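Local coordinates for hypothetical nigD-like protein (Bacteroides caccae, PDB 3QWN), which is of unknown molecular mechanism but probably acts as a NigD-like immunity protein, an antitoxin that protects its producer against a bacterial toxin, at residues E13-K18 / R53-N58; T27-N32 / L107-L112; S74-V79 / R161-V166; D98-V103 / M114-K119. All blocks are in the same frame, centred on the assembly; numbering follows the deposited sequence.

Contact 1 (E13-K18 / R53-N58)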
loop_
_atom_site.group_PDB
_atom_site.type_symbol
_atom_site.label_atom_id
_atom_site.label_comp_id
_atom_site.label_asym_id
_atom_site.label_seq_id
_atom_site.Cartn_x
_atom_site.Cartn_y
_atom_site.Cartn_z
ATOM N N GLU A 13 6.183 4.002 -9.212
ATOM C CA GLU A 13 6.882 3.313 -8.125
ATOM C C GLU A 13 6.360 3.758 -6.752
ATOM O O GLU A 13 5.941 4.899 -6.609
ATOM C CB GLU A 13 8.370 3.651 -8.173
ATOM C CG GLU A 13 9.236 2.806 -9.087
ATOM C CD GLU A 13 10.711 3.174 -9.006
ATOM O OE1 GLU A 13 11.297 3.166 -7.887
ATOM O OE2 GLU A 13 11.257 3.539 -10.074
ATOM N N PHE A 14 6.437 2.877 -5.749
ATOM C CA PHE A 14 6.135 3.147 -4.338
ATOM C C PHE A 14 7.344 3.854 -3.788
ATOM O O PHE A 14 8.446 3.295 -3.832
ATOM C CB PHE A 14 5.873 1.811 -3.556
ATOM C CG PHE A 14 4.554 1.121 -3.832
ATOM C CD1 PHE A 14 4.330 0.459 -5.037
ATOM C CD2 PHE A 14 3.526 1.143 -2.889
ATOM C CE1 PHE A 14 3.087 -0.132 -5.309
ATOM C CE2 PHE A 14 2.296 0.525 -3.153
ATOM C CZ PHE A 14 2.095 -0.129 -4.350
ATOM N N VAL A 15 7.173 5.082 -3.315
ATOM C CA VAL A 15 8.263 5.902 -2.744
ATOM C C VAL A 15 7.722 6.659 -1.545
ATOM O O VAL A 15 6.499 6.670 -1.268
ATOM C CB VAL A 15 8.898 6.903 -3.792
ATOM C CG1 VAL A 15 9.532 6.182 -4.994
ATOM C CG2 VAL A 15 7.901 7.978 -4.252
ATOM N N THR A 16 8.647 7.313 -0.844
ATOM C CA THR A 16 8.360 8.258 0.226
ATOM C C THR A 16 8.871 9.630 -0.250
ATOM O O THR A 16 9.935 9.713 -0.851
ATOM C CB THR A 16 8.951 7.806 1.565
ATOM O OG1 THR A 16 8.451 6.509 1.870
ATOM C CG2 THR A 16 8.586 8.742 2.705
ATOM N N VAL A 17 8.087 10.669 -0.073
ATOM C CA VAL A 17 8.529 12.028 -0.411
ATOM C C VAL A 17 8.495 12.863 0.860
ATOM O O VAL A 17 7.671 12.606 1.733
ATOM C CB VAL A 17 7.754 12.714 -1.566
ATOM C CG1 VAL A 17 7.999 12.017 -2.886
ATOM C CG2 VAL A 17 6.256 12.826 -1.266
ATOM N N LYS A 18 9.400 13.844 0.972
ATOM C CA LYS A 18 9.450 14.807 2.068
ATOM C C LYS A 18 9.395 16.190 1.478
ATOM O O LYS A 18 9.955 16.443 0.395
ATOM C CB LYS A 18 10.705 14.665 2.956
ATOM C CG LYS A 18 11.060 13.232 3.336
ATOM C CD LYS A 18 11.987 13.139 4.541
ATOM C CE LYS A 18 12.069 11.675 4.951
ATOM N NZ LYS A 18 13.083 11.388 6.004
ATOM N N ARG A 53 5.231 11.748 3.080
ATOM C CA ARG A 53 4.093 11.005 2.555
ATOM C C ARG A 53 4.566 9.831 1.739
ATOM O O ARG A 53 5.527 9.952 0.978
ATOM C CB ARG A 53 3.171 11.896 1.697
ATOM C CG ARG A 53 2.562 13.037 2.466
ATOM C CD ARG A 53 1.428 13.694 1.718
ATOM N NE ARG A 53 0.183 12.958 1.895
ATOM C CZ ARG A 53 -0.661 13.136 2.901
ATOM N NH1 ARG A 53 -0.391 14.021 3.859
ATOM N NH2 ARG A 53 -1.779 12.427 2.965
ATOM N N ARG A 54 3.895 8.682 1.933
ATOM C CA ARG A 54 4.027 7.446 1.166
ATOM C C ARG A 54 3.141 7.670 -0.073
ATOM O O ARG A 54 1.936 7.880 0.088
ATOM C CB ARG A 54 3.594 6.251 2.031
ATOM C CG ARG A 54 3.634 4.866 1.378
ATOM C CD ARG A 54 5.040 4.389 1.250
ATOM N NE ARG A 54 5.165 3.022 0.736
ATOM C CZ ARG A 54 6.334 2.475 0.411
ATOM N NH1 ARG A 54 7.455 3.177 0.522
ATOM N NH2 ARG A 54 6.388 1.235 -0.059
ATOM N N VAL A 55 3.739 7.704 -1.296
ATOM C CA VAL A 55 3.030 8.034 -2.539
ATOM C C VAL A 55 3.485 7.140 -3.706
ATOM O O VAL A 55 4.484 6.437 -3.597
ATOM C CB VAL A 55 3.284 9.557 -2.916
ATOM C CG1 VAL A 55 2.637 10.527 -1.926
ATOM C CG2 VAL A 55 4.777 9.867 -3.081
HETATM N N MSE A 56 2.774 7.240 -4.850
HETATM C CA MSE A 56 3.130 6.657 -6.153
HETATM C C MSE A 56 3.827 7.765 -6.990
HETATM O O MSE A 56 3.424 8.938 -6.974
HETATM C CB MSE A 56 1.909 6.080 -6.895
HETATM C CG MSE A 56 1.244 4.938 -6.122
HETATM SE SE MSE A 56 2.497 3.485 -5.661
HETATM C CE MSE A 56 2.966 2.924 -7.465
ATOM N N SER A 57 4.892 7.412 -7.690
ATOM C CA SER A 57 5.592 8.436 -8.455
ATOM C C SER A 57 6.269 7.888 -9.678
ATOM O O SER A 57 6.844 6.794 -9.661
ATOM C CB SER A 57 6.649 9.111 -7.571
ATOM O OG SER A 57 7.345 10.174 -8.196
ATOM N N ASN A 58 6.279 8.718 -10.714
ATOM C CA ASN A 58 7.091 8.564 -11.897
ATOM C C ASN A 58 8.222 9.576 -11.724
ATOM O O ASN A 58 7.988 10.788 -11.639
ATOM C CB ASN A 58 6.334 8.761 -13.209
ATOM C CG ASN A 58 7.211 8.535 -14.418
ATOM O OD1 ASN A 58 7.725 9.461 -15.003
ATOM N ND2 ASN A 58 7.498 7.306 -14.750
#

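Contact 2 (T27-N32 / L107-L112)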
loop_
_atom_site.group_PDB
_atom_site.type_symbol
_atom_site.label_atom_id
_atom_site.label_comp_id
_atom_site.label_asym_id
_atom_site.label_seq_id
_atom_site.Cartn_x
_atom_site.Cartn_y
_atom_site.Cartn_z
ATOM N N THR A 27 12.794 15.873 -1.107
ATOM C CA THR A 27 13.379 14.542 -0.986
ATOM C C THR A 27 12.442 13.459 -1.473
ATOM O O THR A 27 11.248 13.516 -1.219
ATOM C CB THR A 27 13.725 14.309 0.474
ATOM O OG1 THR A 27 14.705 15.281 0.793
ATOM C CG2 THR A 27 14.260 12.899 0.761
ATOM N N LEU A 28 13.020 12.443 -2.124
ATOM C CA LEU A 28 12.344 11.264 -2.627
ATOM C C LEU A 28 13.149 10.080 -2.121
ATOM O O LEU A 28 14.364 10.075 -2.234
ATOM C CB LEU A 28 12.203 11.306 -4.184
ATOM C CG LEU A 28 11.500 10.117 -4.775
ATOM C CD1 LEU A 28 10.596 10.501 -5.893
ATOM C CD2 LEU A 28 12.464 9.059 -5.156
ATOM N N ILE A 29 12.495 9.116 -1.486
ATOM C CA ILE A 29 13.200 7.963 -0.925
ATOM C C ILE A 29 12.647 6.728 -1.598
ATOM O O ILE A 29 11.520 6.304 -1.309
ATOM C CB ILE A 29 13.190 7.856 0.622
ATOM C CG1 ILE A 29 13.437 9.229 1.287
ATOM C CG2 ILE A 29 14.211 6.815 1.076
ATOM C CD1 ILE A 29 13.101 9.269 2.642
ATOM N N PRO A 30 13.417 6.183 -2.569
ATOM C CA PRO A 30 12.970 4.955 -3.246
ATOM C C PRO A 30 12.923 3.794 -2.265
ATOM O O PRO A 30 13.569 3.842 -1.229
ATOM C CB PRO A 30 14.044 4.722 -4.322
ATOM C CG PRO A 30 14.879 5.951 -4.357
ATOM C CD PRO A 30 14.779 6.568 -3.004
ATOM N N ASP A 31 12.155 2.758 -2.576
ATOM C CA ASP A 31 12.098 1.600 -1.689
ATOM C C ASP A 31 13.408 0.801 -1.775
ATOM O O ASP A 31 13.923 0.335 -0.759
ATOM C CB ASP A 31 10.886 0.734 -2.065
ATOM C CG ASP A 31 9.584 1.092 -1.364
ATOM O OD1 ASP A 31 9.530 2.166 -0.710
ATOM O OD2 ASP A 31 8.633 0.282 -1.437
ATOM N N ASN A 32 13.977 0.731 -2.992
ATOM C CA ASN A 32 15.185 -0.009 -3.374
ATOM C C ASN A 32 16.521 0.720 -3.068
ATOM O O ASN A 32 17.545 0.048 -2.973
ATOM C CB ASN A 32 15.128 -0.375 -4.885
ATOM C CG ASN A 32 14.652 0.722 -5.857
ATOM O OD1 ASN A 32 15.022 1.908 -5.777
ATOM N ND2 ASN A 32 13.861 0.328 -6.849
ATOM N N LEU A 107 6.499 -7.459 0.571
ATOM C CA LEU A 107 6.930 -6.740 1.759
ATOM C C LEU A 107 8.053 -5.771 1.356
ATOM O O LEU A 107 8.930 -6.129 0.558
ATOM C CB LEU A 107 7.409 -7.711 2.834
ATOM C CG LEU A 107 6.382 -8.614 3.492
ATOM C CD1 LEU A 107 7.083 -9.647 4.339
ATOM C CD2 LEU A 107 5.387 -7.817 4.335
ATOM N N GLY A 108 7.993 -4.555 1.876
ATOM C CA GLY A 108 9.019 -3.574 1.593
ATOM C C GLY A 108 8.912 -2.305 2.402
ATOM O O GLY A 108 7.837 -1.705 2.482
ATOM N N ARG A 109 10.057 -1.875 2.955
ATOM C CA ARG A 109 10.259 -0.647 3.727
ATOM C C ARG A 109 9.204 -0.399 4.827
ATOM O O ARG A 109 8.702 0.715 4.985
ATOM C CB ARG A 109 10.388 0.571 2.794
ATOM C CG ARG A 109 11.698 1.251 3.174
ATOM C CD ARG A 109 12.238 2.235 2.197
ATOM N NE ARG A 109 13.462 1.782 1.531
ATOM C CZ ARG A 109 14.632 2.411 1.599
ATOM N NH1 ARG A 109 14.767 3.499 2.352
ATOM N NH2 ARG A 109 15.680 1.951 0.924
ATOM N N GLY A 110 8.932 -1.437 5.602
ATOM C CA GLY A 110 7.997 -1.381 6.720
ATOM C C GLY A 110 6.535 -1.514 6.365
ATOM O O GLY A 110 5.679 -1.373 7.237
ATOM N N TYR A 111 6.232 -1.794 5.088
ATOM C CA TYR A 111 4.865 -1.964 4.612
ATOM C C TYR A 111 4.638 -3.306 3.897
ATOM O O TYR A 111 5.592 -3.958 3.439
ATOM C CB TYR A 111 4.524 -0.857 3.624
ATOM C CG TYR A 111 4.617 0.557 4.134
ATOM C CD1 TYR A 111 3.515 1.185 4.709
ATOM C CD2 TYR A 111 5.759 1.321 3.913
ATOM C CE1 TYR A 111 3.582 2.504 5.162
ATOM C CE2 TYR A 111 5.828 2.652 4.319
ATOM C CZ TYR A 111 4.732 3.245 4.934
ATOM O OH TYR A 111 4.791 4.579 5.294
ATOM N N LEU A 112 3.346 -3.679 3.754
ATOM C CA LEU A 112 2.885 -4.762 2.905
ATOM C C LEU A 112 2.315 -4.031 1.667
ATOM O O LEU A 112 1.248 -3.435 1.759
ATOM C CB LEU A 112 1.872 -5.704 3.603
ATOM C CG LEU A 112 1.218 -6.762 2.681
ATOM C CD1 LEU A 112 2.202 -7.875 2.304
ATOM C CD2 LEU A 112 -0.074 -7.320 3.285
#

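Contact 3 (S74-V79 / R161-V166)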
loop_
_atom_site.group_PDB
_atom_site.type_symbol
_atom_site.label_atom_id
_atom_site.label_comp_id
_atom_site.label_asym_id
_atom_site.label_seq_id
_atom_site.Cartn_x
_atom_site.Cartn_y
_atom_site.Cartn_z
ATOM N N SER A 74 5.632 12.624 -12.087
ATOM C CA SER A 74 4.242 12.479 -11.600
ATOM C C SER A 74 4.218 12.020 -10.163
ATOM O O SER A 74 5.154 11.395 -9.719
ATOM C CB SER A 74 3.396 11.566 -12.484
ATOM O OG SER A 74 3.627 10.207 -12.192
ATOM N N LEU A 75 3.189 12.413 -9.438
ATOM C CA LEU A 75 2.923 12.055 -8.050
ATOM C C LEU A 75 1.479 11.812 -7.865
ATOM O O LEU A 75 0.663 12.575 -8.380
ATOM C CB LEU A 75 3.327 13.149 -7.054
ATOM C CG LEU A 75 4.777 13.333 -6.697
ATOM C CD1 LEU A 75 4.936 14.591 -5.836
ATOM C CD2 LEU A 75 5.361 12.115 -5.969
ATOM N N GLN A 76 1.144 10.771 -7.114
ATOM C CA GLN A 76 -0.239 10.516 -6.750
ATOM C C GLN A 76 -0.278 9.773 -5.425
ATOM O O GLN A 76 0.693 9.140 -5.023
ATOM C CB GLN A 76 -1.035 9.806 -7.849
ATOM C CG GLN A 76 -0.723 8.349 -8.024
ATOM C CD GLN A 76 -1.475 7.809 -9.202
ATOM O OE1 GLN A 76 -1.278 8.222 -10.360
ATOM N NE2 GLN A 76 -2.321 6.844 -8.934
ATOM N N SER A 77 -1.380 9.898 -4.739
ATOM C CA SER A 77 -1.569 9.270 -3.458
ATOM C C SER A 77 -1.763 7.764 -3.595
ATOM O O SER A 77 -2.057 7.232 -4.682
ATOM C CB SER A 77 -2.778 9.889 -2.773
ATOM O OG SER A 77 -3.969 9.543 -3.461
ATOM N N LEU A 78 -1.586 7.083 -2.470
ATOM C CA LEU A 78 -1.866 5.664 -2.327
ATOM C C LEU A 78 -2.604 5.504 -1.003
ATOM O O LEU A 78 -2.623 6.448 -0.186
ATOM C CB LEU A 78 -0.615 4.769 -2.454
ATOM C CG LEU A 78 0.612 5.019 -1.578
ATOM C CD1 LEU A 78 0.387 4.566 -0.168
ATOM C CD2 LEU A 78 1.767 4.212 -2.072
ATOM N N VAL A 79 -3.244 4.342 -0.796
ATOM C CA VAL A 79 -4.014 4.098 0.432
ATOM C C VAL A 79 -3.056 3.480 1.433
ATOM O O VAL A 79 -2.342 2.543 1.080
ATOM C CB VAL A 79 -5.268 3.212 0.166
ATOM C CG1 VAL A 79 -6.176 3.148 1.377
ATOM C CG2 VAL A 79 -6.054 3.708 -1.048
ATOM N N ARG A 161 -6.029 0.453 -11.680
ATOM C CA ARG A 161 -5.151 -0.007 -10.615
ATOM C C ARG A 161 -5.337 0.811 -9.380
ATOM O O ARG A 161 -5.634 2.014 -9.457
ATOM C CB ARG A 161 -3.684 0.078 -11.034
ATOM C CG ARG A 161 -3.280 -1.044 -11.975
ATOM C CD ARG A 161 -1.801 -1.043 -12.225
ATOM N NE ARG A 161 -1.429 -2.214 -13.016
ATOM C CZ ARG A 161 -0.185 -2.628 -13.194
ATOM N NH1 ARG A 161 0.827 -1.973 -12.634
ATOM N NH2 ARG A 161 0.060 -3.714 -13.912
ATOM N N ALA A 162 -5.176 0.155 -8.233
ATOM C CA ALA A 162 -5.195 0.767 -6.909
ATOM C C ALA A 162 -3.918 0.359 -6.211
ATOM O O ALA A 162 -3.392 -0.723 -6.457
ATOM C CB ALA A 162 -6.420 0.365 -6.131
ATOM N N TYR A 163 -3.393 1.251 -5.391
ATOM C CA TYR A 163 -2.127 1.038 -4.717
ATOM C C TYR A 163 -2.313 1.138 -3.219
ATOM O O TYR A 163 -2.809 2.143 -2.739
ATOM C CB TYR A 163 -1.101 2.077 -5.225
ATOM C CG TYR A 163 -0.957 2.056 -6.731
ATOM C CD1 TYR A 163 -0.118 1.138 -7.363
ATOM C CD2 TYR A 163 -1.681 2.942 -7.535
ATOM C CE1 TYR A 163 0.021 1.121 -8.760
ATOM C CE2 TYR A 163 -1.561 2.922 -8.931
ATOM C CZ TYR A 163 -0.691 2.033 -9.535
ATOM O OH TYR A 163 -0.560 2.056 -10.908
ATOM N N LEU A 164 -1.915 0.088 -2.488
ATOM C CA LEU A 164 -1.994 0.026 -1.031
ATOM C C LEU A 164 -0.612 -0.219 -0.406
ATOM O O LEU A 164 0.160 -1.010 -0.913
ATOM C CB LEU A 164 -2.957 -1.110 -0.597
ATOM C CG LEU A 164 -4.448 -0.778 -0.483
ATOM C CD1 LEU A 164 -5.107 -0.584 -1.858
ATOM C CD2 LEU A 164 -5.155 -1.858 0.240
ATOM N N SER A 165 -0.323 0.442 0.710
ATOM C CA SER A 165 0.890 0.245 1.494
ATOM C C SER A 165 0.415 0.092 2.910
ATOM O O SER A 165 0.006 1.080 3.524
ATOM C CB SER A 165 1.863 1.410 1.332
ATOM O OG SER A 165 2.882 1.141 0.385
ATOM N N VAL A 166 0.294 -1.157 3.372
ATOM C CA VAL A 166 -0.196 -1.461 4.710
ATOM C C VAL A 166 0.953 -1.276 5.726
ATOM O O VAL A 166 1.901 -2.074 5.690
ATOM C CB VAL A 166 -0.812 -2.891 4.812
ATOM C CG1 VAL A 166 -1.454 -3.101 6.173
ATOM C CG2 VAL A 166 -1.818 -3.152 3.700
#

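Contact 4 (D98-V103 / M114-K119)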
loop_
_atom_site.group_PDB
_atom_site.type_symbol
_atom_site.label_atom_id
_atom_site.label_comp_id
_atom_site.label_asym_id
_atom_site.label_seq_id
_atom_site.Cartn_x
_atom_site.Cartn_y
_atom_site.Cartn_z
ATOM N N ASP A 98 -15.948 -6.160 -1.980
ATOM C CA ASP A 98 -16.145 -6.090 -3.429
ATOM C C ASP A 98 -14.862 -6.620 -4.135
ATOM O O ASP A 98 -13.760 -6.381 -3.640
ATOM C CB ASP A 98 -16.531 -4.668 -3.868
ATOM C CG ASP A 98 -17.931 -4.289 -3.445
ATOM O OD1 ASP A 98 -18.839 -5.112 -3.625
ATOM O OD2 ASP A 98 -18.120 -3.148 -2.963
ATOM N N PRO A 99 -15.008 -7.473 -5.182
ATOM C CA PRO A 99 -13.833 -8.161 -5.741
ATOM C C PRO A 99 -12.787 -7.270 -6.359
ATOM O O PRO A 99 -13.080 -6.196 -6.883
ATOM C CB PRO A 99 -14.433 -9.075 -6.817
ATOM C CG PRO A 99 -15.816 -9.300 -6.359
ATOM C CD PRO A 99 -16.243 -7.963 -5.829
ATOM N N VAL A 100 -11.541 -7.745 -6.267
ATOM C CA VAL A 100 -10.331 -7.147 -6.822
ATOM C C VAL A 100 -9.443 -8.293 -7.302
ATOM O O VAL A 100 -9.638 -9.450 -6.896
ATOM C CB VAL A 100 -9.541 -6.205 -5.835
ATOM C CG1 VAL A 100 -10.403 -5.103 -5.238
ATOM C CG2 VAL A 100 -8.794 -6.989 -4.747
ATOM N N ASP A 101 -8.436 -7.962 -8.125
ATOM C CA ASP A 101 -7.370 -8.875 -8.492
ATOM C C ASP A 101 -6.085 -8.334 -7.881
ATOM O O ASP A 101 -5.915 -7.116 -7.783
ATOM C CB ASP A 101 -7.230 -9.030 -10.021
ATOM C CG ASP A 101 -8.380 -9.734 -10.716
ATOM O OD1 ASP A 101 -9.070 -10.561 -10.059
ATOM O OD2 ASP A 101 -8.580 -9.483 -11.909
ATOM N N VAL A 102 -5.200 -9.218 -7.439
ATOM C CA VAL A 102 -3.897 -8.786 -6.952
ATOM C C VAL A 102 -2.940 -8.896 -8.157
ATOM O O VAL A 102 -2.802 -9.979 -8.722
ATOM C CB VAL A 102 -3.403 -9.554 -5.707
ATOM C CG1 VAL A 102 -1.945 -9.199 -5.388
ATOM C CG2 VAL A 102 -4.317 -9.294 -4.503
ATOM N N VAL A 103 -2.345 -7.771 -8.588
ATOM C CA VAL A 103 -1.382 -7.744 -9.703
ATOM C C VAL A 103 0.011 -8.131 -9.175
ATOM O O VAL A 103 0.690 -8.931 -9.782
ATOM C CB VAL A 103 -1.366 -6.335 -10.372
ATOM C CG1 VAL A 103 -0.280 -6.245 -11.443
ATOM C CG2 VAL A 103 -2.730 -6.013 -10.959
HETATM N N MSE A 114 0.989 -3.539 -2.327
HETATM C CA MSE A 114 0.228 -4.270 -3.308
HETATM C C MSE A 114 -0.337 -3.351 -4.337
HETATM O O MSE A 114 -0.691 -2.198 -4.046
HETATM C CB MSE A 114 -0.895 -5.155 -2.699
HETATM C CG MSE A 114 -2.101 -4.410 -2.138
HETATM SE SE MSE A 114 -3.209 -5.629 -1.021
HETATM C CE MSE A 114 -1.973 -5.807 0.480
ATOM N N ILE A 115 -0.405 -3.904 -5.560
ATOM C CA ILE A 115 -1.023 -3.315 -6.733
ATOM C C ILE A 115 -2.259 -4.157 -6.998
ATOM O O ILE A 115 -2.160 -5.377 -7.174
ATOM C CB ILE A 115 -0.077 -3.260 -7.944
ATOM C CG1 ILE A 115 1.221 -2.496 -7.607
ATOM C CG2 ILE A 115 -0.808 -2.660 -9.135
ATOM C CD1 ILE A 115 2.293 -2.531 -8.735
ATOM N N LEU A 116 -3.422 -3.514 -6.982
ATOM C CA LEU A 116 -4.682 -4.192 -7.244
ATOM C C LEU A 116 -5.232 -3.798 -8.587
ATOM O O LEU A 116 -4.953 -2.706 -9.075
ATOM C CB LEU A 116 -5.726 -3.860 -6.155
ATOM C CG LEU A 116 -5.341 -4.067 -4.686
ATOM C CD1 LEU A 116 -6.467 -3.606 -3.779
ATOM C CD2 LEU A 116 -4.973 -5.539 -4.393
ATOM N N ASN A 117 -6.021 -4.680 -9.188
ATOM C CA ASN A 117 -6.768 -4.343 -10.389
ATOM C C ASN A 117 -8.235 -4.396 -10.022
ATOM O O ASN A 117 -8.717 -5.375 -9.433
ATOM C CB ASN A 117 -6.459 -5.202 -11.627
ATOM C CG ASN A 117 -7.102 -4.600 -12.854
ATOM O OD1 ASN A 117 -6.685 -3.536 -13.354
ATOM N ND2 ASN A 117 -8.229 -5.179 -13.270
ATOM N N LEU A 118 -8.918 -3.307 -10.339
ATOM C CA LEU A 118 -10.330 -3.043 -10.091
ATOM C C LEU A 118 -11.056 -2.827 -11.388
ATOM O O LEU A 118 -10.464 -2.343 -12.353
ATOM C CB LEU A 118 -10.425 -1.715 -9.290
ATOM C CG LEU A 118 -10.381 -1.750 -7.793
ATOM C CD1 LEU A 118 -8.992 -2.102 -7.288
ATOM C CD2 LEU A 118 -10.735 -0.400 -7.270
ATOM N N LYS A 119 -12.345 -3.081 -11.380
ATOM C CA LYS A 119 -13.242 -2.753 -12.468
ATOM C C LYS A 119 -14.130 -1.667 -11.866
ATOM O O LYS A 119 -14.802 -1.891 -10.854
ATOM C CB LYS A 119 -13.990 -3.989 -13.033
ATOM C CG LYS A 119 -13.176 -4.798 -14.056
ATOM C CD LYS A 119 -13.503 -4.423 -15.513
ATOM C CE LYS A 119 -13.127 -5.486 -16.525
ATOM N NZ LYS A 119 -13.468 -5.057 -17.913
HETATM O O HOH W 1 -13.386 -4.320 -8.987
#

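Contact 1 (E13-K18 / R53-N58)
Arg53 O is gripped twice from strand 13-18: Val17 N donates a nearly straight bond of 2.9 Å (170° at the hydrogen), and Thr16 CA adds a CA-H...O contact at 3.4 Å. Arg53 N returns a bond to Val17 O, and the same two-way exchange joins Val15 with Val55 and Glu13 with Ser57, so six bonds lace the antiparallel pair. From one face of the sheet project Val15, Val17 and Val55, whose branched side chains suit strands and meet at Val55 CG2, 3.8 Å from both Val15 CG2 and Val17 CG2. The first and last strands of this five-stranded N-terminal sheet pair here, as expected for the OB barrel of the family. On the other face lies a Met-aromatic contact. Selenomethionine Met56 lies beside Phe14 and bends at chi2 and chi3, setting SE 3.5 Å from the centroid of the Phe14 ring, 7° off the ring normal. Arg54 crosses Phe14 obliquely: CG is anti to the backbone N (chi1 179°), a bend at chi2 follows, and NH2 comes 3.6 Å from Phe14 CB, the guanidinium tilted against the ring. All three guanidinium nitrogens find partners beyond the pair, NH1 at Asp31, NH2 at Asn113 and NE at Ser165.

Contact 2 (T27-N32 / L107-L112)
The Arg109 guanidinium has one carbonyl over a face and another at its edge, and the Asp31 carboxylate, though not bonded to it, lies nearly parallel, the planes 7° apart. Pro30 O sits above the centre of the guanidinium, 3.3 Å from Arg109 CZ, with too poor an angle to bond to Arg109 NE. Asp31 O lies near the plane and is gripped side-on by two nitrogens, Arg109 NE at 2.7 Å and Arg109 NH2 at 2.9 Å. Both bonds are bent, with N-H...O angles of 138° and 131°, as expected when neighbouring N-H groups share one oxygen. Arg109 NH1 rests against the methyl Ile29 CG2, 3.6 Å away. The chain extends from CB and bends at chi3, sliding past Asp31, whose OD1 touches Arg109 CB at 3.9 Å. Arg109 stands on the type I' turn Gly108-Tyr111 with the left-handed backbone it demands, and Gly110 follows with positive phi. The tip of this C-terminal-domain hairpin thus reaches the end of strand 25-30 in the OB domain. Arg109 is held by one backbone oxygen, Asp31 O. The Asp31 carboxylate has its salt bridge with Arg54, and OD1, 4.5 Å from Arg109 NE and well out of the guanidinium plane, probably adds only a weak pull.

Contact 3 (S74-V79 / R161-V166)
Val79 clips onto strand 161-166 with both its backbone groups. Its N-H points almost straight at Tyr163 O (3.0 Å from Val79 N, 170° at the hydrogen), in the plane of that carbonyl, and Val79 O receives Ser165 N at 2.9 Å, nearly along the C=O axis. The two bonds make a single bridge between Val79 and Leu164, to which the CA-H of Leu164 adds a contact, Leu164 CA lying 3.3 Å from Val79 O. Around these bonds come the side chains. The backbone sets Leu78 CB 3.9 Å from Tyr163 CB; from there the crowded first torsion (chi1 54°, CG between the backbone N and carbonyl carbon), together with chi2, brings Leu78 CD1 to 3.8 Å from Ser165 CB. Val79 meets Leu164 more loosely, Val79 CB lying 4.1 Å from Leu164 CG; both are apolar residues suited to the partly buried bridge. Farther along, the Gln76 amide approaches the Tyr163 ring obliquely, Gln76 NE2 4.0 Å from Tyr163 CE2, the planes 85° apart. In the second shell Ser165 OG is hydrogen-bonded to Asn113 as well as to Arg54, while Tyr163 packs on Met56. Strand 158-167 pairs with strand 111-120 along its other edge, and Phe128 of strand 127-133 packs against both Val79 and Leu164; the chain leaving OB strand 68-77 is thereby sewn to the C-terminal domain.

Contact 4 (D98-V103 / M114-K119)
Leu116 leaves strand 114-119 with CB 3.6 Å from Asp101 O, the carbonyl that its own CA-H also approaches. CG lies anti to the carbonyl carbon (chi1 -53°), and an extended chi2 (177°) carries the tip over the facing segment. There Leu116 CD2 settles between two valines of segment 98-103, 3.8 Å from Val102 CG2 and 4.1 Å from Val100 CG2, crossing both obliquely. Val100 also runs alongside Leu118, its CG1 3.9 Å from Leu118 CD1, so leucines from strand 114-119 and valines from segment 98-103 build a single apolar patch; Leu147 and Tyr187 of neighbouring strands pack onto it.

The backbones hold these side chains in register as an antiparallel hairpin. Asp101 and Asn117 form the hydrogen-bonded pair: Asp101 N reaches Asn117 O at 2.9 Å, and Asn117 N returns to Asp101 O at 2.8 Å. A third bond, Val103 N to Ile115 O at 2.8 Å, fastens the chain just where it turns a corner, and Val103 packs there with its CB on Ile115 CG2 and its CG2 on Asn117 CB. Beyond the direct pairing a water bridges the two segments, donating to Pro99 O at 2.8 Å and accepting from Lys119 N.

Asp101 and Asn117 point to the opposite side of the sheet from Leu116, and Asn117 ND2 bonds to Asn159. The chemistry is thus apolar within and mixed without: the leucines and Val100 pack inward, whereas the polar pair, which can be hydrated or matched with other polar groups, shares the outer side with Val103 and Ile115, whose apolar surface Arg161 partly covers.

Contact 1 lies within the N-terminal OB domain and is mostly buried, whereas contact 4 belongs to the C-terminal sandwich and is partly buried. Both are antiparallel strand pairs built on backbone ladders and apolar side chains. Contacts 2 and 3 cross between the domains: contact 2 is a surface grip by a charged side chain on a backbone carbonyl, contact 3 a short, partly buried backbone bridge. The hairpin 101-108/111-120 carries contact 4 on its body and contact 2 at its tip, while Phe14 of contact 1 packs on Met114 and Ile115 of contact 4. Repeated ladders thus hold strands within each domain, and the links between domains rest on fewer, more varied bonds.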